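Long-range contacts in 4-alpha-glucanotransferase (PDB 5B68), which is an amylomaltase-type enzyme that joins a MalQ N-terminal beta-sandwich domain to a larger part belonging to the TIM-barrel clan: residues L73-V78 with L435-Y440; P88-D93 with W128-F133; G94-V99 with K149-S154. All blocks are in the same frame, centred on the assembly; numbering follows the deposited sequence.

Interaction 1 of 3, residues L73-V78 with L435-Y440; sequences LPPSVV and LAEEGY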
ATOM      1  N   LEU A  73      -8.278 -17.870  25.389  1.00 18.29           N
ATOM      2  CA  LEU A  73      -7.019 -17.738  24.706  1.00 17.01           C
ATOM      3  C   LEU A  73      -6.799 -16.266  24.379  1.00 16.09           C
ATOM      4  O   LEU A  73      -7.761 -15.487  24.373  1.00 17.65           O
ATOM      5  CB  LEU A  73      -7.001 -18.522  23.406  1.00 17.52           C
ATOM      6  CG  LEU A  73      -6.857 -20.061  23.595  1.00 18.01           C
ATOM      7  CD1 LEU A  73      -7.218 -20.788  22.368  1.00 18.76           C
ATOM      8  CD2 LEU A  73      -5.436 -20.408  24.047  1.00 19.23           C
ATOM      9  N   PRO A  74      -5.580 -15.923  23.984  1.00 17.38           N
ATOM     10  CA  PRO A  74      -5.379 -14.551  23.526  1.00 16.32           C
ATOM     11  C   PRO A  74      -6.168 -14.325  22.237  1.00 16.54           C
ATOM     12  O   PRO A  74      -6.624 -15.284  21.560  1.00 16.34           O
ATOM     13  CB  PRO A  74      -3.869 -14.450  23.308  1.00 17.28           C
ATOM     14  CG  PRO A  74      -3.318 -15.552  24.140  1.00 17.01           C
ATOM     15  CD  PRO A  74      -4.311 -16.657  24.110  1.00 17.22           C
ATOM     16  N   PRO A  75      -6.353 -13.044  21.878  1.00 19.36           N
ATOM     17  CA  PRO A  75      -7.033 -12.772  20.576  1.00 18.72           C
ATOM     18  C   PRO A  75      -6.377 -13.530  19.438  1.00 17.82           C
ATOM     19  O   PRO A  75      -7.078 -14.128  18.630  1.00 18.61           O
ATOM     20  CB  PRO A  75      -6.794 -11.251  20.379  1.00 19.58           C
ATOM     21  CG  PRO A  75      -6.564 -10.733  21.746  1.00 20.35           C
ATOM     22  CD  PRO A  75      -5.906 -11.800  22.574  1.00 20.95           C
ATOM     23  N   SER A  76      -5.023 -13.498  19.407  1.00 16.04           N
ATOM     24  CA  SER A  76      -4.180 -14.376  18.578  1.00 16.60           C
ATOM     25  C   SER A  76      -2.759 -14.329  19.174  1.00 17.12           C
ATOM     26  O   SER A  76      -2.497 -13.507  20.035  1.00 18.82           O
ATOM     27  CB  SER A  76      -4.208 -13.998  17.123  1.00 18.36           C
ATOM     28  OG  SER A  76      -3.945 -12.599  16.946  1.00 18.44           O
ATOM     29  N   VAL A  77      -1.864 -15.178  18.674  1.00 18.41           N
ATOM     30  CA  VAL A  77      -0.496 -15.231  19.132  1.00 17.80           C
ATOM     31  C   VAL A  77       0.427 -15.236  17.931  1.00 19.42           C
ATOM     32  O   VAL A  77       0.267 -16.064  17.018  1.00 19.11           O
ATOM     33  CB  VAL A  77      -0.279 -16.527  19.927  1.00 16.60           C
ATOM     34  CG1 VAL A  77       1.209 -16.668  20.272  1.00 18.19           C
ATOM     35  CG2 VAL A  77      -1.193 -16.590  21.158  1.00 17.36           C
ATOM     36  N   VAL A  78       1.333 -14.257  17.884  1.00 20.95           N
ATOM     37  CA  VAL A  78       2.256 -14.120  16.769  1.00 18.26           C
ATOM     38  C   VAL A  78       3.678 -14.237  17.332  1.00 18.30           C
ATOM     39  O   VAL A  78       3.961 -13.572  18.307  1.00 19.79           O
ATOM     40  CB  VAL A  78       2.097 -12.736  16.058  1.00 18.48           C
ATOM     41  CG1 VAL A  78       3.007 -12.700  14.846  1.00 21.95           C
ATOM     42  CG2 VAL A  78       0.663 -12.566  15.563  1.00 19.96           C
ATOM     43  N   LEU A 435      -8.974  -6.638  14.942  1.00 18.20           N
ATOM     44  CA  LEU A 435      -8.207  -7.232  13.878  1.00 17.52           C
ATOM     45  C   LEU A 435      -7.445  -8.442  14.467  1.00 17.68           C
ATOM     46  O   LEU A 435      -7.362  -9.437  13.840  1.00 17.63           O
ATOM     47  CB  LEU A 435      -7.202  -6.230  13.264  1.00 18.86           C
ATOM     48  CG  LEU A 435      -6.376  -6.794  12.090  1.00 17.42           C
ATOM     49  CD1 LEU A 435      -7.161  -7.362  10.942  1.00 19.67           C
ATOM     50  CD2 LEU A 435      -5.394  -5.778  11.632  1.00 18.91           C
ATOM     51  N   ALA A 436      -6.877  -8.288  15.666  1.00 17.47           N
ATOM     52  CA  ALA A 436      -6.114  -9.361  16.310  1.00 16.70           C
ATOM     53  C   ALA A 436      -7.050 -10.533  16.728  1.00 17.00           C
ATOM     54  O   ALA A 436      -6.630 -11.745  16.671  1.00 18.48           O
ATOM     55  CB  ALA A 436      -5.337  -8.794  17.472  1.00 19.49           C
ATOM     56  N   GLU A 437      -8.263 -10.209  17.134  1.00 16.61           N
ATOM     57  CA  GLU A 437      -9.272 -11.206  17.488  1.00 18.46           C
ATOM     58  C   GLU A 437      -9.658 -12.044  16.295  1.00 19.53           C
ATOM     59  O   GLU A 437     -10.055 -13.175  16.438  1.00 19.05           O
ATOM     60  CB  GLU A 437     -10.502 -10.572  18.113  1.00 18.15           C
ATOM     61  CG  GLU A 437     -10.218 -10.009  19.479  1.00 18.09           C
ATOM     62  CD  GLU A 437     -11.415  -9.340  20.109  1.00 24.37           C
ATOM     63  OE1 GLU A 437     -12.288  -8.871  19.385  1.00 26.45           O
ATOM     64  OE2 GLU A 437     -11.472  -9.287  21.332  1.00 24.87           O
ATOM     65  N   GLU A 438      -9.568 -11.446  15.121  1.00 18.10           N
ATOM     66  CA  GLU A 438      -9.863 -12.135  13.885  1.00 18.97           C
ATOM     67  C   GLU A 438      -8.615 -12.796  13.318  1.00 18.30           C
ATOM     68  O   GLU A 438      -8.602 -13.197  12.202  1.00 19.25           O
ATOM     69  CB  GLU A 438     -10.473 -11.207  12.853  1.00 23.12           C
ATOM     70  CG  GLU A 438     -11.872 -10.785  13.197  1.00 27.08           C
ATOM     71  CD  GLU A 438     -12.851 -11.933  13.213  1.00 30.47           C
ATOM     72  OE1 GLU A 438     -12.827 -12.780  12.321  1.00 37.00           O
ATOM     73  OE2 GLU A 438     -13.661 -11.968  14.125  1.00 44.62           O
ATOM     74  N   GLY A 439      -7.554 -12.842  14.097  1.00 17.44           N
ATOM     75  CA  GLY A 439      -6.376 -13.580  13.701  1.00 17.42           C
ATOM     76  C   GLY A 439      -5.602 -12.945  12.570  1.00 15.81           C
ATOM     77  O   GLY A 439      -4.849 -13.581  11.904  1.00 16.30           O
ATOM     78  N   TYR A 440      -5.829 -11.667  12.378  1.00 15.52           N
ATOM     79  CA  TYR A 440      -5.201 -10.862  11.338  1.00 17.18           C
ATOM     80  C   TYR A 440      -5.545 -11.379   9.921  1.00 18.60           C
ATOM     81  O   TYR A 440      -4.811 -11.121   8.947  1.00 18.59           O
ATOM     82  CB  TYR A 440      -3.694 -10.739  11.559  1.00 16.70           C
ATOM     83  CG  TYR A 440      -3.348  -9.914  12.753  1.00 18.01           C
ATOM     84  CD1 TYR A 440      -3.186  -8.507  12.634  1.00 17.10           C
ATOM     85  CD2 TYR A 440      -3.129 -10.486  14.012  1.00 17.51           C
ATOM     86  CE1 TYR A 440      -2.931  -7.720  13.732  1.00 18.51           C
ATOM     87  CE2 TYR A 440      -2.811  -9.709  15.104  1.00 17.68           C
ATOM     88  CZ  TYR A 440      -2.766  -8.285  14.981  1.00 18.41           C
ATOM     89  OH  TYR A 440      -2.441  -7.443  15.982  1.00 19.39           O
TER
HETATM   90  O   HOH W   1      -9.907 -14.601  18.730  1.00 29.40           O
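Pro75 packs on the last turn of helix 434-437, with CB 3.7 Å from the backbone N of Glu437. The same CB has the methyl CB of Ala436 at 4.1 Å and CG of Glu437 at 3.8 Å, so the proline touches the side chains of Ala436 and Glu437 as well as the peptide between them. Beyond CG the Glu437 chain runs extended, and its OE2 forms a salt bridge with Arg71. A water bridges the two segments, 2.9 Å from Pro75 O and 2.7 Å from Glu437 O, placed to donate to both carbonyls, though probably not to both at all times.

Ser76 follows with the polar link. Its OG sits between the backbone N and the carbonyl carbon (chi1 51°) and donates to Ala436 O over 2.8 Å. The donor is tilted 23° from that carbonyl plane. Gly439 N reaches the same oxygen from the opposite face, and this second bond is part of the Schellman motif that ends the helix, with Gly439 as the C' residue at positive phi and Tyr440 N returning to Leu435 O. The hydroxyl also lies at the edge of the Tyr440 ring, 3.6 Å from CE2.

Val77 turns the other way, onto Leu159, while its backbone bonds to Gly158 and Ile160 in strand 153-162. Val78 points back and packs on Ala489, a residue of helix 487-500 that Tyr440 touches too.

Chemically, one sandwich hydroxyl docks on a helix-terminal carbonyl whose partial negative charge would favour such a donor. Ala436 O takes one bond from its own helix end and one across the contact from Ser76, so a single direct hydrogen bond, the proline packing and a water make the join partly polar.

Interaction 2 of 3, residues P88-D93 with W128-F133; sequences PVHVHD and WGEASF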
ATOM      1  N   PRO A  88      -0.845 -16.753  28.053  1.00 19.02           N
ATOM      2  CA  PRO A  88      -1.833 -17.029  29.089  1.00 19.80           C
ATOM      3  C   PRO A  88      -3.058 -17.724  28.557  1.00 20.32           C
ATOM      4  O   PRO A  88      -3.479 -17.501  27.438  1.00 18.68           O
ATOM      5  CB  PRO A  88      -2.169 -15.640  29.659  1.00 21.20           C
ATOM      6  CG  PRO A  88      -2.032 -14.778  28.440  1.00 19.03           C
ATOM      7  CD  PRO A  88      -0.921 -15.347  27.621  1.00 18.60           C
ATOM      8  N   VAL A  89      -3.586 -18.636  29.350  1.00 20.14           N
ATOM      9  CA  VAL A  89      -4.890 -19.257  29.140  1.00 18.62           C
ATOM     10  C   VAL A  89      -5.739 -18.997  30.413  1.00 19.83           C
ATOM     11  O   VAL A  89      -5.194 -19.020  31.530  1.00 20.54           O
ATOM     12  CB  VAL A  89      -4.681 -20.751  28.929  1.00 21.85           C
ATOM     13  CG1 VAL A  89      -5.951 -21.565  29.081  1.00 25.30           C
ATOM     14  CG2 VAL A  89      -4.092 -21.031  27.543  1.00 24.03           C
ATOM     15  N   HIS A  90      -7.030 -18.719  30.253  1.00 20.07           N
ATOM     16  CA  HIS A  90      -7.956 -18.545  31.349  1.00 20.64           C
ATOM     17  C   HIS A  90      -9.035 -19.603  31.247  1.00 21.58           C
ATOM     18  O   HIS A  90      -9.661 -19.779  30.188  1.00 20.90           O
ATOM     19  CB  HIS A  90      -8.562 -17.165  31.329  1.00 20.13           C
ATOM     20  CG  HIS A  90      -7.540 -16.085  31.436  1.00 21.33           C
ATOM     21  ND1 HIS A  90      -6.858 -15.836  32.608  1.00 25.54           N
ATOM     22  CD2 HIS A  90      -6.975 -15.303  30.504  1.00 18.74           C
ATOM     23  CE1 HIS A  90      -5.986 -14.866  32.414  1.00 20.87           C
ATOM     24  NE2 HIS A  90      -6.013 -14.546  31.140  1.00 24.15           N
ATOM     25  N   VAL A  91      -9.245 -20.335  32.350  1.00 21.88           N
ATOM     26  CA  VAL A  91     -10.316 -21.356  32.454  1.00 21.32           C
ATOM     27  C   VAL A  91     -11.071 -21.182  33.794  1.00 22.70           C
ATOM     28  O   VAL A  91     -10.542 -20.574  34.743  1.00 20.05           O
ATOM     29  CB  VAL A  91      -9.778 -22.794  32.373  1.00 20.59           C
ATOM     30  CG1 VAL A  91      -9.232 -23.111  31.012  1.00 23.63           C
ATOM     31  CG2 VAL A  91      -8.725 -23.058  33.454  1.00 21.86           C
ATOM     32  N   HIS A  92     -12.294 -21.722  33.890  1.00 24.58           N
ATOM     33  CA  HIS A  92     -12.973 -21.769  35.206  1.00 26.06           C
ATOM     34  C   HIS A  92     -12.042 -22.524  36.195  1.00 24.93           C
ATOM     35  O   HIS A  92     -11.496 -23.550  35.865  1.00 25.76           O
ATOM     36  CB  HIS A  92     -14.268 -22.527  35.100  1.00 27.00           C
ATOM     37  CG  HIS A  92     -15.307 -21.854  34.273  1.00 28.66           C
ATOM     38  ND1 HIS A  92     -15.055 -20.751  33.479  1.00 31.25           N
ATOM     39  CD2 HIS A  92     -16.604 -22.170  34.063  1.00 27.71           C
ATOM     40  CE1 HIS A  92     -16.160 -20.418  32.822  1.00 28.30           C
ATOM     41  NE2 HIS A  92     -17.109 -21.264  33.162  1.00 31.43           N
ATOM     42  N   ASP A  93     -11.819 -21.959  37.354  1.00 29.45           N
ATOM     43  CA  ASP A  93     -10.828 -22.486  38.286  1.00 29.85           C
ATOM     44  C   ASP A  93     -11.151 -23.949  38.669  1.00 31.99           C
ATOM     45  O   ASP A  93     -12.287 -24.284  38.908  1.00 29.39           O
ATOM     46  CB  ASP A  93     -10.730 -21.585  39.495  1.00 32.11           C
ATOM     47  CG  ASP A  93      -9.589 -21.953  40.425  1.00 35.93           C
ATOM     48  OD1 ASP A  93      -8.432 -22.172  39.997  1.00 38.61           O
ATOM     49  OD2 ASP A  93      -9.848 -21.921  41.614  1.00 38.51           O
ATOM     50  N   TRP A 128     -12.261 -17.720  38.112  1.00 24.94           N
ATOM     51  CA  TRP A 128     -11.398 -17.981  36.973  1.00 22.31           C
ATOM     52  C   TRP A 128      -9.960 -18.110  37.419  1.00 21.72           C
ATOM     53  O   TRP A 128      -9.538 -17.448  38.326  1.00 22.12           O
ATOM     54  CB  TRP A 128     -11.456 -16.832  35.966  1.00 20.77           C
ATOM     55  CG  TRP A 128     -12.705 -16.766  35.132  1.00 20.69           C
ATOM     56  CD1 TRP A 128     -13.882 -16.198  35.488  1.00 22.27           C
ATOM     57  CD2 TRP A 128     -12.889 -17.263  33.803  1.00 19.55           C
ATOM     58  NE1 TRP A 128     -14.794 -16.327  34.487  1.00 23.95           N
ATOM     59  CE2 TRP A 128     -14.210 -16.972  33.434  1.00 22.41           C
ATOM     60  CE3 TRP A 128     -12.071 -17.923  32.891  1.00 19.28           C
ATOM     61  CZ2 TRP A 128     -14.729 -17.318  32.193  1.00 21.38           C
ATOM     62  CZ3 TRP A 128     -12.595 -18.274  31.670  1.00 21.23           C
ATOM     63  CH2 TRP A 128     -13.906 -17.958  31.326  1.00 21.82           C
ATOM     64  N   GLY A 129      -9.220 -18.986  36.764  1.00 23.22           N
ATOM     65  CA  GLY A 129      -7.784 -19.076  36.987  1.00 21.07           C
ATOM     66  C   GLY A 129      -7.028 -18.831  35.707  1.00 23.35           C
ATOM     67  O   GLY A 129      -7.596 -18.907  34.649  1.00 20.81           O
ATOM     68  N   GLU A 130      -5.725 -18.641  35.846  1.00 20.66           N
ATOM     69  CA  GLU A 130      -4.829 -18.418  34.751  1.00 22.41           C
ATOM     70  C   GLU A 130      -3.736 -19.484  34.739  1.00 23.32           C
ATOM     71  O   GLU A 130      -3.165 -19.766  35.784  1.00 27.02           O
ATOM     72  CB  GLU A 130      -4.215 -17.044  34.919  1.00 23.33           C
ATOM     73  CG  GLU A 130      -3.363 -16.603  33.730  1.00 23.89           C
ATOM     74  CD  GLU A 130      -2.849 -15.186  33.848  1.00 25.52           C
ATOM     75  OE1 GLU A 130      -1.643 -15.000  34.134  1.00 24.20           O
ATOM     76  OE2 GLU A 130      -3.615 -14.243  33.705  1.00 23.40           O
ATOM     77  N   ALA A 131      -3.377 -19.987  33.562  1.00 19.79           N
ATOM     78  CA  ALA A 131      -2.190 -20.851  33.352  1.00 20.42           C
ATOM     79  C   ALA A 131      -1.342 -20.297  32.223  1.00 22.30           C
ATOM     80  O   ALA A 131      -1.793 -19.441  31.482  1.00 21.43           O
ATOM     81  CB  ALA A 131      -2.658 -22.247  33.051  1.00 22.09           C
ATOM     82  N   SER A 132      -0.076 -20.677  32.183  1.00 22.49           N
ATOM     83  CA  SER A 132       0.841 -20.289  31.100  1.00 21.43           C
ATOM     84  C   SER A 132       1.315 -21.469  30.332  1.00 20.39           C
ATOM     85  O   SER A 132       1.616 -22.589  30.888  1.00 19.57           O
ATOM     86  CB  SER A 132       2.036 -19.460  31.592  1.00 20.94           C
ATOM     87  OG  SER A 132       1.692 -18.155  32.077  1.00 21.95           O
ATOM     88  N   PHE A 133       1.354 -21.326  29.015  1.00 19.82           N
ATOM     89  CA  PHE A 133       1.878 -22.387  28.148  1.00 19.20           C
ATOM     90  C   PHE A 133       2.902 -21.785  27.181  1.00 22.08           C
ATOM     91  O   PHE A 133       2.891 -20.582  26.899  1.00 23.60           O
ATOM     92  CB  PHE A 133       0.797 -23.117  27.366  1.00 20.79           C
ATOM     93  CG  PHE A 133      -0.172 -23.858  28.238  1.00 20.69           C
ATOM     94  CD1 PHE A 133      -1.249 -23.180  28.779  1.00 21.53           C
ATOM     95  CD2 PHE A 133       0.006 -25.182  28.557  1.00 22.04           C
ATOM     96  CE1 PHE A 133      -2.140 -23.812  29.617  1.00 25.28           C
ATOM     97  CE2 PHE A 133      -0.898 -25.845  29.382  1.00 21.95           C
ATOM     98  CZ  PHE A 133      -1.988 -25.170  29.903  1.00 21.34           C
TER
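Val89 and Phe133 meet across an antiparallel strand pair of the MalQ N-terminal beta sandwich, CG2 of the valine lying 3.8 Å from CD1 of the ring. This is the tightly packed side: Val89 also touches Leu73 and Leu148, and Val91, on the same face, packs against Ala97 and Ser150. Beneath the side chains the backbones are joined by two hydrogen-bonded pairs, Val89 with Ala131 and Val91 with Gly129. Ala131 N reaches Val89 O over 2.9 Å, whereas Val91 N to Gly129 O is longer at 3.2 Å.

The face of Pro88, His90 and Glu130 is more mixed. Phe69 packs on both His90 and Glu130, while the carboxylate atom OE1 of Glu130 is held by Asn116 and Thr118. The loose, solvent side is the Pro88 end, where the exposed proline brings CB no nearer than 4.3 Å to Glu130 CD.

Packing is close again at His92 and Trp128, where the two side chains no longer share a face. The His92 ring makes a T-shaped stack, its edge toward the face of the indole six-membered ring, with centroids 4.6 Å apart and planes at 80°. Trp128 CG lies beside its own backbone N (chi1 -75°); at the indole edge CZ3 lies 3.6 Å from His90 O.

Interaction 3 of 3, residues G94-V99 with K149-S154; sequences GSPADV and KSNERS. With SO4 (sulfate ion), chain M.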
ATOM      1  N   GLY A  94     -10.184 -24.834  38.478  1.00 30.71           N
ATOM      2  CA  GLY A  94     -10.413 -26.247  38.700  1.00 31.91           C
ATOM      3  C   GLY A  94     -10.911 -27.047  37.526  1.00 33.32           C
ATOM      4  O   GLY A  94     -10.985 -28.251  37.626  1.00 30.80           O
ATOM      5  N   SER A  95     -11.204 -26.413  36.378  1.00 30.74           N
ATOM      6  CA  SER A  95     -11.540 -27.170  35.180  1.00 26.70           C
ATOM      7  C   SER A  95     -10.232 -27.351  34.333  1.00 25.61           C
ATOM      8  O   SER A  95      -9.219 -26.643  34.625  1.00 26.53           O
ATOM      9  CB  SER A  95     -12.694 -26.426  34.437  1.00 31.14           C
ATOM     10  OG  SER A  95     -12.178 -25.224  33.864  1.00 31.44           O
ATOM     11  N   PRO A  96     -10.233 -28.264  33.329  1.00 21.67           N
ATOM     12  CA  PRO A  96      -9.058 -28.578  32.494  1.00 23.52           C
ATOM     13  C   PRO A  96      -8.663 -27.366  31.663  1.00 24.37           C
ATOM     14  O   PRO A  96      -9.566 -26.542  31.301  1.00 23.38           O
ATOM     15  CB  PRO A  96      -9.541 -29.661  31.601  1.00 24.96           C
ATOM     16  CG  PRO A  96     -10.681 -30.303  32.316  1.00 25.29           C
ATOM     17  CD  PRO A  96     -11.355 -29.179  32.989  1.00 25.18           C
ATOM     18  N   ALA A  97      -7.346 -27.245  31.453  1.00 24.02           N
ATOM     19  CA  ALA A  97      -6.809 -26.404  30.404  1.00 22.75           C
ATOM     20  C   ALA A  97      -6.036 -27.275  29.401  1.00 22.34           C
ATOM     21  O   ALA A  97      -4.814 -27.389  29.439  1.00 27.44           O
ATOM     22  CB  ALA A  97      -5.968 -25.324  31.001  1.00 21.62           C
ATOM     23  N   ASP A  98      -6.770 -27.989  28.558  0.50 23.06           N
ATOM     24  CA  ASP A  98      -6.124 -28.826  27.543  0.50 23.72           C
ATOM     25  C   ASP A  98      -5.910 -27.894  26.351  0.50 22.30           C
ATOM     26  O   ASP A  98      -6.859 -27.296  25.863  0.50 21.54           O
ATOM     27  CB  ASP A  98      -6.959 -30.029  27.137  0.50 24.97           C
ATOM     28  CG  ASP A  98      -7.332 -30.908  28.317  0.50 27.58           C
ATOM     29  OD1 ASP A  98      -6.567 -30.896  29.282  0.50 28.56           O
ATOM     30  OD2 ASP A  98      -8.402 -31.569  28.271  0.50 27.89           O
ATOM     31  N   VAL A  99      -4.649 -27.758  25.960  1.00 22.59           N
ATOM     32  CA  VAL A  99      -4.213 -26.850  24.862  1.00 22.39           C
ATOM     33  C   VAL A  99      -3.381 -27.661  23.877  1.00 22.81           C
ATOM     34  O   VAL A  99      -2.566 -28.480  24.270  1.00 23.78           O
ATOM     35  CB  VAL A  99      -3.379 -25.641  25.367  1.00 22.23           C
ATOM     36  CG1 VAL A  99      -2.978 -24.710  24.192  1.00 22.00           C
ATOM     37  CG2 VAL A  99      -4.126 -24.861  26.441  1.00 22.87           C
ATOM     38  N   LYS A 149      -9.531 -26.774  25.081  1.00 24.31           N
ATOM     39  CA  LYS A 149     -10.732 -27.489  25.563  1.00 27.34           C
ATOM     40  C   LYS A 149     -10.725 -27.467  27.084  1.00 22.57           C
ATOM     41  O   LYS A 149      -9.709 -27.758  27.725  1.00 22.91           O
ATOM     42  CB  LYS A 149     -10.846 -28.912  25.005  1.00 29.54           C
ATOM     43  CG  LYS A 149     -12.130 -29.607  25.405  1.00 34.77           C
ATOM     44  CD  LYS A 149     -12.338 -30.885  24.588  1.00 40.78           C
ATOM     45  CE  LYS A 149     -13.594 -31.618  25.017  1.00 40.66           C
ATOM     46  NZ  LYS A 149     -13.423 -32.042  26.445  1.00 43.97           N
ATOM     47  N   SER A 150     -11.861 -27.063  27.656  1.00 23.41           N
ATOM     48  CA  SER A 150     -12.068 -27.023  29.084  1.00 24.06           C
ATOM     49  C   SER A 150     -13.454 -27.574  29.406  1.00 25.32           C
ATOM     50  O   SER A 150     -14.434 -26.835  29.410  1.00 22.88           O
ATOM     51  CB  SER A 150     -11.862 -25.607  29.581  1.00 23.63           C
ATOM     52  OG  SER A 150     -11.982 -25.520  30.988  1.00 20.88           O
ATOM     53  N   ASN A 151     -13.512 -28.910  29.625  1.00 27.79           N
ATOM     54  CA  ASN A 151     -14.805 -29.638  29.633  1.00 27.67           C
ATOM     55  C   ASN A 151     -15.593 -29.278  28.412  1.00 27.88           C
ATOM     56  O   ASN A 151     -15.077 -29.482  27.320  1.00 28.80           O
ATOM     57  CB  ASN A 151     -15.535 -29.440  30.925  1.00 27.70           C
ATOM     58  CG  ASN A 151     -14.753 -29.999  32.103  1.00 28.98           C
ATOM     59  OD1 ASN A 151     -14.007 -30.961  31.929  1.00 30.93           O
ATOM     60  ND2 ASN A 151     -14.859 -29.340  33.302  1.00 29.17           N
ATOM     61  N   GLU A 152     -16.821 -28.795  28.547  1.00 28.78           N
ATOM     62  CA  GLU A 152     -17.625 -28.466  27.388  1.00 34.95           C
ATOM     63  C   GLU A 152     -17.374 -27.038  26.778  1.00 31.16           C
ATOM     64  O   GLU A 152     -18.052 -26.631  25.834  1.00 28.95           O
ATOM     65  CB  GLU A 152     -19.115 -28.638  27.720  1.00 41.77           C
ATOM     66  CG  GLU A 152     -19.793 -27.450  28.378  1.00 45.99           C
ATOM     67  CD  GLU A 152     -19.552 -27.282  29.884  1.00 53.68           C
ATOM     68  OE1 GLU A 152     -18.788 -28.084  30.546  1.00 47.46           O
ATOM     69  OE2 GLU A 152     -20.170 -26.297  30.395  1.00 53.99           O
ATOM     70  N   ARG A 153     -16.461 -26.276  27.363  1.00 27.90           N
ATOM     71  CA  ARG A 153     -16.072 -25.003  26.804  1.00 25.09           C
ATOM     72  C   ARG A 153     -14.889 -25.232  25.867  1.00 25.25           C
ATOM     73  O   ARG A 153     -13.996 -26.099  26.097  1.00 26.30           O
ATOM     74  CB  ARG A 153     -15.715 -24.030  27.896  1.00 25.85           C
ATOM     75  CG  ARG A 153     -16.863 -23.667  28.798  1.00 25.40           C
ATOM     76  CD  ARG A 153     -16.431 -22.813  30.003  1.00 27.37           C
ATOM     77  NE  ARG A 153     -15.595 -23.573  30.966  1.00 28.75           N
ATOM     78  CZ  ARG A 153     -16.036 -24.524  31.786  1.00 32.00           C
ATOM     79  NH1 ARG A 153     -17.332 -24.846  31.801  1.00 30.16           N
ATOM     80  NH2 ARG A 153     -15.166 -25.201  32.575  1.00 29.69           N
ATOM     81  N   SER A 154     -14.896 -24.513  24.749  1.00 24.08           N
ATOM     82  CA  SER A 154     -13.799 -24.589  23.804  1.00 26.34           C
ATOM     83  C   SER A 154     -13.473 -23.176  23.284  1.00 23.86           C
ATOM     84  O   SER A 154     -14.295 -22.266  23.331  1.00 22.16           O
ATOM     85  CB  SER A 154     -14.078 -25.582  22.675  1.00 29.68           C
ATOM     86  OG  SER A 154     -15.141 -25.121  21.875  1.00 38.14           O
TER
HETATM   87  S   SO4 M 812     -17.836 -27.386  34.229  1.00 70.81           S
HETATM   88  O1  SO4 M 812     -17.954 -28.395  33.139  1.00 65.96           O
HETATM   89  O2  SO4 M 812     -18.305 -27.948  35.508  1.00 68.35           O
HETATM   90  O3  SO4 M 812     -16.403 -26.962  34.395  1.00 67.40           O
HETATM   91  O4  SO4 M 812     -18.756 -26.252  33.960  1.00 73.62           O
HETATM   92  O   HOH W   2     -11.493 -30.788  28.971  1.00 28.53           O
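Pro96 lays the CG and CD corner of its ring against the Asn151 amide, crossing that side chain at about a right angle with CD 3.4 Å from OD1. The other end of the amide faces a sulfate ion, to which ND2 donates over 3.0 Å at O3.

Further into the contact, Ser150 carries the main side-chain bond. With OG anti to its backbone N (chi1 -177°), the hydroxyl reaches Pro96 O over 2.6 Å, in the carbonyl plane and at a C=O...donor angle of 159°. A buried serine thereby satisfies the proline carbonyl before the strand proper begins. Two residues on from Pro96, Asp98 forms an antiparallel hydrogen-bonded pair with Lys149: Asp98 N reaches Lys149 O over 3.1 Å, and Lys149 N reaches Asp98 O over 2.8 Å.

Just before Pro96, Ser95 OG bonds to His92 O and receives a weak bond of 3.3 Å from Arg153 NH2. The arginine, bent at chi3, presents the edge of its guanidinium to the sulfate as well, NH2 meeting O3 at 2.8 Å and NH1 meeting O4 at 2.9 Å. A salt bridge from NH1 to Glu152 OE2 gives the guanidinium a further, acidic partner. The sulfate probably came from the crystallisation liquor; its donors here are Asn151 and Arg153.

What organises this group is a tight beta-hairpin, its type II' turn running from Ser150 to Arg153 with paired backbone bonds between those two residues, whose first strand pairs with strand 98-102 in the beta sandwich.

Overall arrangement
Starting from the N terminus, 73-78 opens the longest loop, closed by interaction 1 at 435-440, and both other contacts lie within that span. Segments 88-93 and 94-99 follow one another directly, then find 128-133 and 149-154 in turn, so interactions 2 and 3 cross along the sequence, each linking strands of one mixed sheet. Their centres are about 10 Å apart, with His92 against Arg153 where they touch. Interaction 1 meets interaction 2 where Pro74 packs against Pro88. Interactions 2 and 3 thus knit the sandwich itself, while interaction 1 fastens it to the 4-alpha-glucanotransferase family region.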